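Local coordinates for uncharacterized protein (Corynebacterium diphtheriae, PDB 3LMM) that is of unproven function but probably acts as a multidomain, DNA-binding transcriptional regulator, at residues P413-L417 and I495-V499; V473-L478 and N490-E494. One frame throughout, in Å; residues are numbered along the deposited sequence.

Contact 1: residues P413-L417 and I495-V499; sequences PVLEL and ILRKV
Leu-496 shows how one branched side chain can serve two neighbours on a facing helix, because its two methyls are divided between them. CD1 of Leu-496 meets CG2 of Val-414 at 3.8 Å, while CD2 of Leu-496 lies 3.8 Å from CG of Leu-417 and also reaches that residue's CD2 methyl. CG of Leu-496 is anti to its carbonyl carbon (chi1 -72°). CG of Leu-417, anti to its backbone N (chi1 173°), points to CD2 of Leu-496. In both pairs the side chains meet at a slant. One residue earlier, Ile-495 contributes its CG2 methyl, which packs 4.2 Å from CB of Leu-417. Pro-413 works differently, resting its ring against backbone: Pro-413 CB is 3.6 Å from the carbonyl oxygen O of Ile-495. On the same ring, Pro-413 CG is 3.4 Å from the carbonyl oxygen O of Lys-498. Proline is well suited to the first turn of helix 412-419, where a backbone N-H would have no partner within the helix. The two helices stand at opposite ends of what is consistent with a winged helix-turn-helix unit, 412-419 coming in ahead of it and 490-496 following the 479-488 hairpin. Beyond the first shell, helix 430-441 backs the two leucines, Leu-436 touching Leu-417 and Phe-440 touching Leu-496. The carbonyl oxygen of Glu-416 is hydrogen-bonded to the hydroxyl of Ser-420, just beyond helix 412-419.

Contact 2: residues V473-L478 and N490-E494; sequences VAGAPL and NACRE
A tight two-residue beta hairpin, built on a type I' turn from Val-473 to Ala-476, presses against the first turn of helix 490-496, with Ala-491 and Cys-492 as its partners there. The turn is closed in both directions, Val-473 N donating to Ala-476 O at 2.7 Å and Ala-476 N returning a bond to Val-473 O at 3.2 Å. Its two corners, Ala-474 and Gly-475, both take positive phi (65° and 76°), as this turn type requires and as suits strands with the usual twist. Small side chains let the backbones approach. The CB methyl of Ala-491 faces three neighbours on the turn, with CB of Ala-476 at 4.0 Å, CB of Ala-474 at 4.3 Å and the carbonyl oxygen of Val-473 at 3.5 Å. That oxygen accepts the hydrogen bond of Ala-476 N and also packs against the Ala-491 methyl. One position further along, the sulfur of Cys-492 touches two larger residues: SG is 3.9 Å from CD2 of Leu-478 and 4.2 Å from CG1 of Val-473. Although the CB of Leu-478 starts out away from the helix, CD1 is anti to CA (chi2 -177°), and the other branch, CD2, is left folded back to reach the sulfur. This buried side of the contact opens onto the rest of the domain. Val-473 and Cys-492 both meet Leu-417 of helix 412-419, and Leu-478 packs on Ile-432 and Leu-436 of helix 430-441. Backbone hydrogen bonds between Leu-478 and both Thr-471 and Gly-489 tie the hairpin's exit to the chain on either side of it.

In the fold
After the two sheet-bearing parts that precede it, the chain enters helix 412-419, then helices 430-441, 447-454 and 458-469, before reaching the 473-478 turn. Contact 2 closes a short loop of eleven intervening residues, mostly strand, when helix 490-496 comes back onto that turn. Immediately afterwards contact 1 closes a much longer loop of 77 residues by joining the end of the same helix to 413-417. The shorter loop thus lies wholly within the longer one, and helix 490-496 serves both in succession. Leu-417 belongs to both interiors. Strand 421-422, just after helix 412-419, pairs antiparallel with 472-473 and so joins the start of the longer loop to the hairpin of contact 2.

Contact 1: residues P413-L417 and I495-V499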
loop_
_atom_site.group_PDB
_atom_site.type_symbol
_atom_site.label_atom_id
_atom_site.label_comp_id
_atom_site.label_asym_id
_atom_site.label_seq_id
_atom_site.Cartn_x
_atom_site.Cartn_y
_atom_site.Cartn_z
ATOM N N PRO A 413 -22.025 -20.033 7.060
ATOM C CA PRO A 413 -22.966 -18.971 6.705
ATOM C C PRO A 413 -22.297 -17.735 6.102
ATOM O O PRO A 413 -22.734 -17.220 5.067
ATOM C CB PRO A 413 -23.691 -18.701 8.020
ATOM C CG PRO A 413 -22.744 -19.164 9.060
ATOM C CD PRO A 413 -22.189 -20.423 8.470
ATOM N N VAL A 414 -21.235 -17.259 6.735
ATOM C CA VAL A 414 -20.535 -16.093 6.216
ATOM C C VAL A 414 -19.957 -16.355 4.826
ATOM O O VAL A 414 -20.002 -15.487 3.954
ATOM C CB VAL A 414 -19.406 -15.671 7.164
ATOM C CG1 VAL A 414 -18.483 -14.676 6.471
ATOM C CG2 VAL A 414 -20.003 -15.067 8.423
ATOM N N LEU A 415 -19.416 -17.551 4.620
ATOM C CA LEU A 415 -18.838 -17.908 3.326
ATOM C C LEU A 415 -19.846 -17.764 2.216
ATOM O O LEU A 415 -19.540 -17.207 1.167
ATOM C CB LEU A 415 -18.346 -19.346 3.336
ATOM C CG LEU A 415 -17.000 -19.581 4.009
ATOM C CD1 LEU A 415 -16.783 -21.065 4.125
ATOM C CD2 LEU A 415 -15.890 -18.915 3.205
ATOM N N GLU A 416 -21.043 -18.292 2.456
ATOM C CA GLU A 416 -22.126 -18.239 1.484
ATOM C C GLU A 416 -22.688 -16.829 1.350
ATOM O O GLU A 416 -23.069 -16.413 0.254
ATOM C CB GLU A 416 -23.232 -19.235 1.868
ATOM C CG GLU A 416 -23.439 -19.398 3.366
ATOM C CD GLU A 416 -24.451 -20.484 3.721
ATOM O OE1 GLU A 416 -25.674 -20.237 3.576
ATOM O OE2 GLU A 416 -24.015 -21.583 4.140
ATOM N N LEU A 417 -22.734 -16.090 2.455
ATOM C CA LEU A 417 -23.228 -14.720 2.398
ATOM C C LEU A 417 -22.356 -13.976 1.399
ATOM O O LEU A 417 -22.859 -13.263 0.537
ATOM C CB LEU A 417 -23.141 -14.054 3.775
ATOM C CG LEU A 417 -23.450 -12.552 3.909
ATOM C CD1 LEU A 417 -22.291 -11.732 3.404
ATOM C CD2 LEU A 417 -24.720 -12.213 3.164
ATOM N N ILE A 495 -29.263 -14.869 6.532
ATOM C CA ILE A 495 -28.168 -15.804 6.297
ATOM C C ILE A 495 -27.287 -15.889 7.544
ATOM O O ILE A 495 -26.808 -16.963 7.908
ATOM C CB ILE A 495 -27.294 -15.354 5.096
ATOM C CG1 ILE A 495 -28.173 -14.761 3.984
ATOM C CG2 ILE A 495 -26.500 -16.534 4.559
ATOM C CD1 ILE A 495 -29.175 -15.724 3.367
ATOM N N LEU A 496 -27.094 -14.750 8.201
ATOM C CA LEU A 496 -26.267 -14.681 9.397
ATOM C C LEU A 496 -26.928 -15.212 10.676
ATOM O O LEU A 496 -26.230 -15.576 11.624
ATOM C CB LEU A 496 -25.786 -13.239 9.618
ATOM C CG LEU A 496 -24.718 -12.675 8.664
ATOM C CD1 LEU A 496 -23.434 -13.474 8.788
ATOM C CD2 LEU A 496 -25.217 -12.709 7.233
ATOM N N ARG A 497 -28.260 -15.267 10.712
ATOM C CA ARG A 497 -28.983 -15.763 11.895
ATOM C C ARG A 497 -28.558 -17.180 12.277
ATOM O O ARG A 497 -28.747 -17.613 13.417
ATOM C CB ARG A 497 -30.500 -15.765 11.647
ATOM C CG ARG A 497 -31.181 -14.404 11.700
ATOM C CD ARG A 497 -32.666 -14.521 11.371
ATOM N NE ARG A 497 -33.355 -13.231 11.388
ATOM C CZ ARG A 497 -33.582 -12.511 12.484
ATOM N NH1 ARG A 497 -33.176 -12.951 13.668
ATOM N NH2 ARG A 497 -34.219 -11.346 12.399
ATOM N N LYS A 498 -27.991 -17.894 11.310
ATOM C CA LYS A 498 -27.544 -19.267 11.505
ATOM C C LYS A 498 -26.051 -19.332 11.851
ATOM O O LYS A 498 -25.270 -19.950 11.127
ATOM C CB LYS A 498 -27.804 -20.082 10.229
ATOM C CG LYS A 498 -29.244 -20.039 9.694
ATOM C CD LYS A 498 -30.243 -20.736 10.624
ATOM C CE LYS A 498 -31.653 -20.745 10.030
ATOM N NZ LYS A 498 -32.627 -21.485 10.879
ATOM N N VAL A 499 -25.649 -18.695 12.947
ATOM C CA VAL A 499 -24.247 -18.720 13.355
ATOM C C VAL A 499 -24.074 -19.387 14.725
ATOM O O VAL A 499 -23.553 -20.505 14.822
ATOM C CB VAL A 499 -23.647 -17.290 13.379
ATOM C CG1 VAL A 499 -22.221 -17.320 13.909
ATOM C CG2 VAL A 499 -23.655 -16.714 11.980
#

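Contact 2: residues V473-L478 and N490-E494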
loop_
_atom_site.group_PDB
_atom_site.type_symbol
_atom_site.label_atom_id
_atom_site.label_comp_id
_atom_site.label_asym_id
_atom_site.label_seq_id
_atom_site.Cartn_x
_atom_site.Cartn_y
_atom_site.Cartn_z
ATOM N N VAL A 473 -26.955 -8.878 -2.575
ATOM C CA VAL A 473 -26.960 -10.237 -2.086
ATOM C C VAL A 473 -28.404 -10.663 -2.010
ATOM O O VAL A 473 -29.210 -10.054 -1.295
ATOM C CB VAL A 473 -26.330 -10.360 -0.712
ATOM C CG1 VAL A 473 -26.739 -11.667 -0.070
ATOM C CG2 VAL A 473 -24.821 -10.289 -0.854
ATOM N N ALA A 474 -28.714 -11.708 -2.772
ATOM C CA ALA A 474 -30.053 -12.288 -2.863
ATOM C C ALA A 474 -31.023 -11.293 -3.476
ATOM O O ALA A 474 -32.173 -11.206 -3.054
ATOM C CB ALA A 474 -30.545 -12.726 -1.481
ATOM N N GLY A 475 -30.551 -10.539 -4.464
ATOM C CA GLY A 475 -31.412 -9.581 -5.130
ATOM C C GLY A 475 -31.680 -8.316 -4.339
ATOM O O GLY A 475 -32.450 -7.454 -4.767
ATOM N N ALA A 476 -31.056 -8.197 -3.179
ATOM C CA ALA A 476 -31.245 -7.012 -2.367
ATOM C C ALA A 476 -29.890 -6.437 -2.018
ATOM O O ALA A 476 -28.907 -7.162 -1.880
ATOM C CB ALA A 476 -32.008 -7.362 -1.100
ATOM N N PRO A 477 -29.818 -5.113 -1.873
ATOM C CA PRO A 477 -28.558 -4.462 -1.533
ATOM C C PRO A 477 -28.089 -4.866 -0.139
ATOM O O PRO A 477 -28.897 -5.260 0.706
ATOM C CB PRO A 477 -28.904 -2.974 -1.637
ATOM C CG PRO A 477 -30.314 -2.940 -1.207
ATOM C CD PRO A 477 -30.915 -4.133 -1.919
ATOM N N LEU A 478 -26.778 -4.787 0.076
ATOM C CA LEU A 478 -26.173 -5.143 1.350
ATOM C C LEU A 478 -26.742 -4.276 2.456
ATOM O O LEU A 478 -27.431 -4.756 3.351
ATOM C CB LEU A 478 -24.663 -4.945 1.289
ATOM C CG LEU A 478 -23.865 -5.974 0.528
ATOM C CD1 LEU A 478 -22.393 -5.633 0.639
ATOM C CD2 LEU A 478 -24.130 -7.338 1.099
ATOM N N ASN A 490 -32.313 -7.162 5.418
ATOM C CA ASN A 490 -32.876 -8.430 5.887
ATOM C C ASN A 490 -32.384 -9.638 5.110
ATOM O O ASN A 490 -32.469 -10.765 5.592
ATOM C CB ASN A 490 -34.404 -8.402 5.827
ATOM C CG ASN A 490 -35.010 -7.435 6.823
ATOM O OD1 ASN A 490 -34.730 -6.232 6.791
ATOM N ND2 ASN A 490 -35.849 -7.956 7.716
ATOM N N ALA A 491 -31.878 -9.401 3.905
ATOM C CA ALA A 491 -31.373 -10.472 3.051
ATOM C C ALA A 491 -30.244 -11.245 3.733
ATOM O O ALA A 491 -30.264 -12.479 3.808
ATOM C CB ALA A 491 -30.876 -9.884 1.730
ATOM N N CYS A 492 -29.268 -10.490 4.231
ATOM C CA CYS A 492 -28.095 -11.027 4.906
ATOM C C CYS A 492 -28.417 -11.460 6.317
ATOM O O CYS A 492 -27.979 -12.513 6.761
ATOM C CB CYS A 492 -26.994 -9.972 4.942
ATOM S SG CYS A 492 -26.676 -9.222 3.338
ATOM N N ARG A 493 -29.170 -10.636 7.030
ATOM C CA ARG A 493 -29.546 -10.976 8.384
ATOM C C ARG A 493 -30.067 -12.403 8.426
ATOM O O ARG A 493 -29.750 -13.153 9.340
ATOM C CB ARG A 493 -30.625 -10.031 8.893
ATOM C CG ARG A 493 -30.145 -8.635 9.177
ATOM C CD ARG A 493 -31.291 -7.780 9.673
ATOM N NE ARG A 493 -30.822 -6.484 10.142
ATOM C CZ ARG A 493 -31.618 -5.498 10.540
ATOM N NH1 ARG A 493 -32.935 -5.657 10.525
ATOM N NH2 ARG A 493 -31.093 -4.352 10.956
ATOM N N GLU A 494 -30.859 -12.791 7.432
ATOM C CA GLU A 494 -31.410 -14.145 7.406
ATOM C C GLU A 494 -30.331 -15.208 7.246
ATOM O O GLU A 494 -30.468 -16.317 7.757
ATOM C CB GLU A 494 -32.432 -14.296 6.273
ATOM C CG GLU A 494 -33.660 -13.396 6.384
ATOM C CD GLU A 494 -34.567 -13.733 7.565
ATOM O OE1 GLU A 494 -35.547 -12.982 7.781
ATOM O OE2 GLU A 494 -34.308 -14.740 8.266
#